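Local coordinates for TsrE (Streptomyces laurentii, PDB 7CWW), which probably acts as a cyclase in the biosynthesis of a thiopeptide antibiotic, and is related to the C-terminal part of lantibiotic dehydratases, at residues R193-R206 / T336-Y349. Numbering follows the deposited sequence.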
# COMPACT_ATOMS: atom_id res chain seq x y z
N ARG A 193 -19.89 9.37 1.01
CA ARG A 193 -18.88 9.53 2.06
C ARG A 193 -18.04 10.79 1.84
O ARG A 193 -17.70 11.49 2.80
CB ARG A 193 -18.00 8.29 2.11
CG ARG A 193 -16.88 8.35 3.12
CD ARG A 193 -16.64 6.97 3.71
NE ARG A 193 -17.79 6.56 4.51
CZ ARG A 193 -18.05 5.31 4.85
NH1 ARG A 193 -17.25 4.33 4.45
NH2 ARG A 193 -19.12 5.03 5.58
N TYR A 194 -17.68 11.08 0.59
CA TYR A 194 -16.90 12.28 0.32
C TYR A 194 -17.66 13.54 0.71
O TYR A 194 -17.09 14.46 1.31
CB TYR A 194 -16.49 12.35 -1.15
CG TYR A 194 -15.72 13.62 -1.46
CD1 TYR A 194 -14.43 13.82 -0.95
CD2 TYR A 194 -16.28 14.64 -2.23
CE1 TYR A 194 -13.72 14.99 -1.21
CE2 TYR A 194 -15.57 15.83 -2.49
CZ TYR A 194 -14.29 15.98 -1.97
OH TYR A 194 -13.57 17.13 -2.21
N GLU A 195 -18.97 13.60 0.39
CA GLU A 195 -19.77 14.77 0.75
C GLU A 195 -19.72 15.04 2.25
O GLU A 195 -19.65 16.20 2.67
CB GLU A 195 -21.22 14.59 0.31
CG GLU A 195 -21.41 14.16 -1.13
CD GLU A 195 -21.13 15.28 -2.10
OE1 GLU A 195 -21.80 16.33 -2.02
OE2 GLU A 195 -20.23 15.11 -2.95
N LYS A 196 -19.77 13.99 3.07
CA LYS A 196 -19.75 14.16 4.52
C LYS A 196 -18.42 14.72 5.01
O LYS A 196 -18.38 15.39 6.05
CB LYS A 196 -20.04 12.83 5.21
CG LYS A 196 -21.51 12.47 5.31
CD LYS A 196 -21.69 11.05 5.84
CE LYS A 196 -23.09 10.51 5.52
NZ LYS A 196 -23.18 9.04 5.74
N ASN A 197 -17.32 14.44 4.31
CA ASN A 197 -15.99 14.77 4.81
C ASN A 197 -15.24 15.79 3.96
O ASN A 197 -14.07 16.07 4.24
CB ASN A 197 -15.16 13.48 4.94
CG ASN A 197 -15.71 12.54 5.98
OD1 ASN A 197 -15.45 12.69 7.17
ND2 ASN A 197 -16.50 11.56 5.54
N ARG A 198 -15.90 16.37 2.95
CA ARG A 198 -15.23 17.27 2.02
C ARG A 198 -14.61 18.47 2.73
O ARG A 198 -13.47 18.86 2.42
CB ARG A 198 -16.22 17.73 0.95
CG ARG A 198 -16.08 19.18 0.54
CD ARG A 198 -16.77 19.42 -0.79
NE ARG A 198 -18.15 18.97 -0.77
CZ ARG A 198 -18.76 18.34 -1.77
NH1 ARG A 198 -18.11 18.07 -2.89
NH2 ARG A 198 -20.03 17.99 -1.64
N GLU A 199 -15.33 19.07 3.67
CA GLU A 199 -14.83 20.30 4.27
C GLU A 199 -13.63 20.05 5.17
O GLU A 199 -12.84 20.98 5.41
CB GLU A 199 -15.94 21.02 5.04
CG GLU A 199 -17.22 21.23 4.23
CD GLU A 199 -18.07 19.97 4.12
OE1 GLU A 199 -18.78 19.81 3.11
OE2 GLU A 199 -18.00 19.12 5.04
N LEU A 200 -13.46 18.83 5.67
CA LEU A 200 -12.26 18.47 6.41
C LEU A 200 -11.13 18.01 5.50
O LEU A 200 -9.96 18.32 5.76
CB LEU A 200 -12.58 17.38 7.44
CG LEU A 200 -13.14 17.91 8.76
CD1 LEU A 200 -14.14 16.94 9.37
CD2 LEU A 200 -12.01 18.21 9.75
N LEU A 201 -11.45 17.29 4.42
CA LEU A 201 -10.42 16.65 3.61
C LEU A 201 -9.66 17.65 2.74
O LEU A 201 -8.44 17.53 2.59
CB LEU A 201 -11.05 15.58 2.73
CG LEU A 201 -11.61 14.36 3.44
CD1 LEU A 201 -12.47 13.59 2.46
CD2 LEU A 201 -10.49 13.50 3.98
N ARG A 202 -10.37 18.61 2.13
CA ARG A 202 -9.72 19.48 1.15
C ARG A 202 -8.65 20.36 1.77
O ARG A 202 -7.51 20.36 1.26
CB ARG A 202 -10.78 20.27 0.38
CG ARG A 202 -11.49 19.42 -0.68
CD ARG A 202 -12.60 20.17 -1.36
NE ARG A 202 -12.15 21.48 -1.79
CZ ARG A 202 -12.91 22.36 -2.44
NH1 ARG A 202 -14.17 22.06 -2.72
NH2 ARG A 202 -12.42 23.54 -2.79
N PRO A 203 -8.90 21.11 2.86
CA PRO A 203 -7.80 21.90 3.44
C PRO A 203 -6.68 21.05 4.04
O PRO A 203 -5.51 21.46 3.99
CB PRO A 203 -8.49 22.76 4.51
CG PRO A 203 -9.79 22.09 4.78
CD PRO A 203 -10.19 21.42 3.50
N ARG A 204 -7.00 19.88 4.60
CA ARG A 204 -5.94 18.99 5.06
C ARG A 204 -5.03 18.57 3.90
O ARG A 204 -3.80 18.63 4.00
CB ARG A 204 -6.55 17.76 5.74
CG ARG A 204 -5.54 16.80 6.38
CD ARG A 204 -4.64 17.52 7.38
NE ARG A 204 -3.67 16.62 8.01
CZ ARG A 204 -2.50 17.01 8.51
NH1 ARG A 204 -1.69 16.12 9.06
NH2 ARG A 204 -2.13 18.28 8.44
N LEU A 205 -5.63 18.19 2.77
CA LEU A 205 -4.86 17.78 1.60
C LEU A 205 -3.99 18.92 1.08
O LEU A 205 -2.81 18.71 0.76
CB LEU A 205 -5.80 17.28 0.50
CG LEU A 205 -5.08 16.86 -0.79
CD1 LEU A 205 -5.41 15.43 -1.21
CD2 LEU A 205 -5.36 17.84 -1.92
N ARG A 206 -4.54 20.13 0.96
CA ARG A 206 -3.75 21.22 0.41
C ARG A 206 -2.54 21.50 1.29
O ARG A 206 -1.45 21.81 0.79
CB ARG A 206 -4.60 22.48 0.24
CG ARG A 206 -3.82 23.65 -0.38
CD ARG A 206 -4.71 24.71 -1.02
NE ARG A 206 -4.07 25.24 -2.23
CZ ARG A 206 -4.62 25.25 -3.44
NH1 ARG A 206 -3.94 25.74 -4.46
NH2 ARG A 206 -5.85 24.79 -3.63
N THR A 336 -11.66 3.41 0.12
CA THR A 336 -12.22 4.68 0.58
C THR A 336 -11.15 5.76 0.62
O THR A 336 -11.36 6.88 0.15
CB THR A 336 -12.88 4.51 1.95
OG1 THR A 336 -14.01 3.65 1.85
CG2 THR A 336 -13.36 5.85 2.46
N LEU A 337 -9.98 5.44 1.19
CA LEU A 337 -8.90 6.42 1.22
C LEU A 337 -8.52 6.86 -0.18
O LEU A 337 -8.38 8.06 -0.44
CB LEU A 337 -7.69 5.85 1.97
CG LEU A 337 -7.82 5.81 3.51
CD1 LEU A 337 -6.78 4.87 4.11
CD2 LEU A 337 -7.71 7.21 4.16
N PHE A 338 -8.40 5.91 -1.12
CA PHE A 338 -7.99 6.31 -2.47
C PHE A 338 -9.04 7.23 -3.09
O PHE A 338 -8.69 8.24 -3.72
CB PHE A 338 -7.78 5.08 -3.36
CG PHE A 338 -6.83 4.05 -2.78
CD1 PHE A 338 -5.77 4.43 -1.94
CD2 PHE A 338 -6.98 2.70 -3.10
CE1 PHE A 338 -4.90 3.47 -1.42
CE2 PHE A 338 -6.12 1.73 -2.59
CZ PHE A 338 -5.07 2.12 -1.75
N TYR A 339 -10.32 6.91 -2.89
CA TYR A 339 -11.39 7.71 -3.47
C TYR A 339 -11.42 9.11 -2.86
O TYR A 339 -11.54 10.11 -3.58
CB TYR A 339 -12.74 7.00 -3.26
CG TYR A 339 -13.89 7.77 -3.85
CD1 TYR A 339 -14.26 7.60 -5.18
CD2 TYR A 339 -14.60 8.69 -3.08
CE1 TYR A 339 -15.32 8.31 -5.73
CE2 TYR A 339 -15.64 9.42 -3.63
CZ TYR A 339 -16.00 9.22 -4.95
OH TYR A 339 -17.04 9.95 -5.49
N LEU A 340 -11.35 9.19 -1.53
CA LEU A 340 -11.38 10.49 -0.85
C LEU A 340 -10.22 11.37 -1.29
O LEU A 340 -10.39 12.58 -1.48
CB LEU A 340 -11.34 10.28 0.66
CG LEU A 340 -12.52 9.55 1.30
CD1 LEU A 340 -12.30 9.46 2.80
CD2 LEU A 340 -13.85 10.21 0.97
N ILE A 341 -9.03 10.79 -1.42
CA ILE A 341 -7.87 11.56 -1.86
C ILE A 341 -8.07 12.08 -3.28
O ILE A 341 -7.78 13.25 -3.58
CB ILE A 341 -6.59 10.72 -1.76
CG1 ILE A 341 -6.27 10.44 -0.29
CG2 ILE A 341 -5.41 11.45 -2.47
CD1 ILE A 341 -5.16 9.45 -0.06
N ALA A 342 -8.52 11.21 -4.18
CA ALA A 342 -8.70 11.62 -5.57
C ALA A 342 -9.72 12.74 -5.68
O ALA A 342 -9.49 13.75 -6.36
CB ALA A 342 -9.11 10.41 -6.42
N ARG A 343 -10.87 12.59 -5.01
CA ARG A 343 -11.91 13.62 -5.08
C ARG A 343 -11.42 14.93 -4.48
O ARG A 343 -11.70 16.01 -5.02
CB ARG A 343 -13.18 13.15 -4.36
CG ARG A 343 -13.96 12.05 -5.05
CD ARG A 343 -14.67 12.52 -6.31
NE ARG A 343 -15.46 13.73 -6.09
CZ ARG A 343 -16.71 13.75 -5.65
NH1 ARG A 343 -17.36 12.62 -5.35
NH2 ARG A 343 -17.32 14.92 -5.50
N ALA A 344 -10.70 14.86 -3.36
CA ALA A 344 -10.20 16.09 -2.75
C ALA A 344 -9.18 16.79 -3.65
O ALA A 344 -9.21 18.02 -3.79
CB ALA A 344 -9.61 15.80 -1.38
N PHE A 345 -8.26 16.03 -4.26
CA PHE A 345 -7.37 16.63 -5.27
C PHE A 345 -8.19 17.29 -6.37
O PHE A 345 -7.92 18.43 -6.77
CB PHE A 345 -6.48 15.55 -5.90
CG PHE A 345 -5.14 15.38 -5.26
CD1 PHE A 345 -4.22 16.42 -5.21
CD2 PHE A 345 -4.76 14.14 -4.76
CE1 PHE A 345 -2.96 16.24 -4.66
CE2 PHE A 345 -3.51 13.94 -4.20
CZ PHE A 345 -2.60 15.00 -4.15
N GLU A 346 -9.18 16.57 -6.90
CA GLU A 346 -9.95 17.03 -8.04
C GLU A 346 -10.63 18.36 -7.75
O GLU A 346 -10.59 19.28 -8.58
CB GLU A 346 -10.99 15.98 -8.40
CG GLU A 346 -11.49 16.03 -9.81
CD GLU A 346 -12.46 14.88 -10.07
OE1 GLU A 346 -13.68 15.09 -9.91
OE2 GLU A 346 -11.97 13.77 -10.37
N GLU A 347 -11.30 18.46 -6.60
CA GLU A 347 -12.01 19.69 -6.27
C GLU A 347 -11.07 20.79 -5.81
O GLU A 347 -11.28 21.97 -6.12
CB GLU A 347 -13.06 19.43 -5.20
CG GLU A 347 -14.35 18.83 -5.73
CD GLU A 347 -15.39 18.64 -4.64
OE1 GLU A 347 -15.08 18.96 -3.46
OE2 GLU A 347 -16.50 18.17 -4.96
N GLU A 348 -10.04 20.45 -5.03
CA GLU A 348 -9.20 21.49 -4.47
C GLU A 348 -8.41 22.21 -5.55
O GLU A 348 -8.20 23.43 -5.44
CB GLU A 348 -8.28 20.90 -3.40
CG GLU A 348 -7.44 21.94 -2.65
CD GLU A 348 -8.29 22.98 -1.94
OE1 GLU A 348 -9.46 22.70 -1.60
OE2 GLU A 348 -7.78 24.08 -1.72
N TYR A 349 -7.99 21.51 -6.60
CA TYR A 349 -7.18 22.10 -7.66
C TYR A 349 -7.90 22.17 -8.99
O TYR A 349 -7.27 22.51 -10.01
CB TYR A 349 -5.87 21.33 -7.83
CG TYR A 349 -5.04 21.29 -6.56
CD1 TYR A 349 -4.24 22.38 -6.20
CD2 TYR A 349 -5.07 20.18 -5.73
CE1 TYR A 349 -3.48 22.35 -5.03
CE2 TYR A 349 -4.32 20.13 -4.57
CZ TYR A 349 -3.52 21.21 -4.22
OH TYR A 349 -2.77 21.16 -3.07
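Tyr194, Leu205 and Ala344 interlock as knobs in holes where residues 193-206 of helix 183-211 cross residues 336-349 of helix 331-349, the segment axes coming within 9.0 Å at a crossing angle of -75°. Tyr194 enters among Leu340, Arg343, Ala344 and Glu347, its CG anti to the backbone N (chi1 178°), which sends the ring along the partner helix, with its hydroxyl toward Glu347. Arg343 CB sits over the centre of one face in a CH-pi contact, 3.6 Å from the ring centroid, while Arg198 CB, from its own helix, lies over the rim of the opposite face. Leu205 fills the second hole: its CD1 lies over the Phe345 ring, 3.8 Å from the centroid, and its CD2 reaches the edge of Tyr349. Ala344 places its CB among Tyr194, Leu201, Arg202 and Leu205, where the backbones come close (Arg202 CA to Ala344 CA 5.2 Å).

Polar groups border this apolar seam. The Tyr194 hydroxyl donates to Glu347 OE1 (2.7 Å), meeting it from above the carboxylate plane, whereas Arg198 NH1 reaches Glu347 OE2 at 2.6 Å with the two flat groups nearly coplanar. Arg202 grips Glu348 OE1 side-on through NE (3.0 Å) and NH2. The other oxygen, Glu348 OE2, takes Arg206 NH2 at 2.8 Å on its anti side, and Tyr349 CE1 lies against one face of that guanidinium.

Farther in, Ile341 and Leu205 also touch helix 131-149. The whole exemplifies steeply crossed, knobs-into-holes helix packing bordered by a salt-bridge network, within the helical part of this relative of the lantibiotic dehydratase C-terminal family.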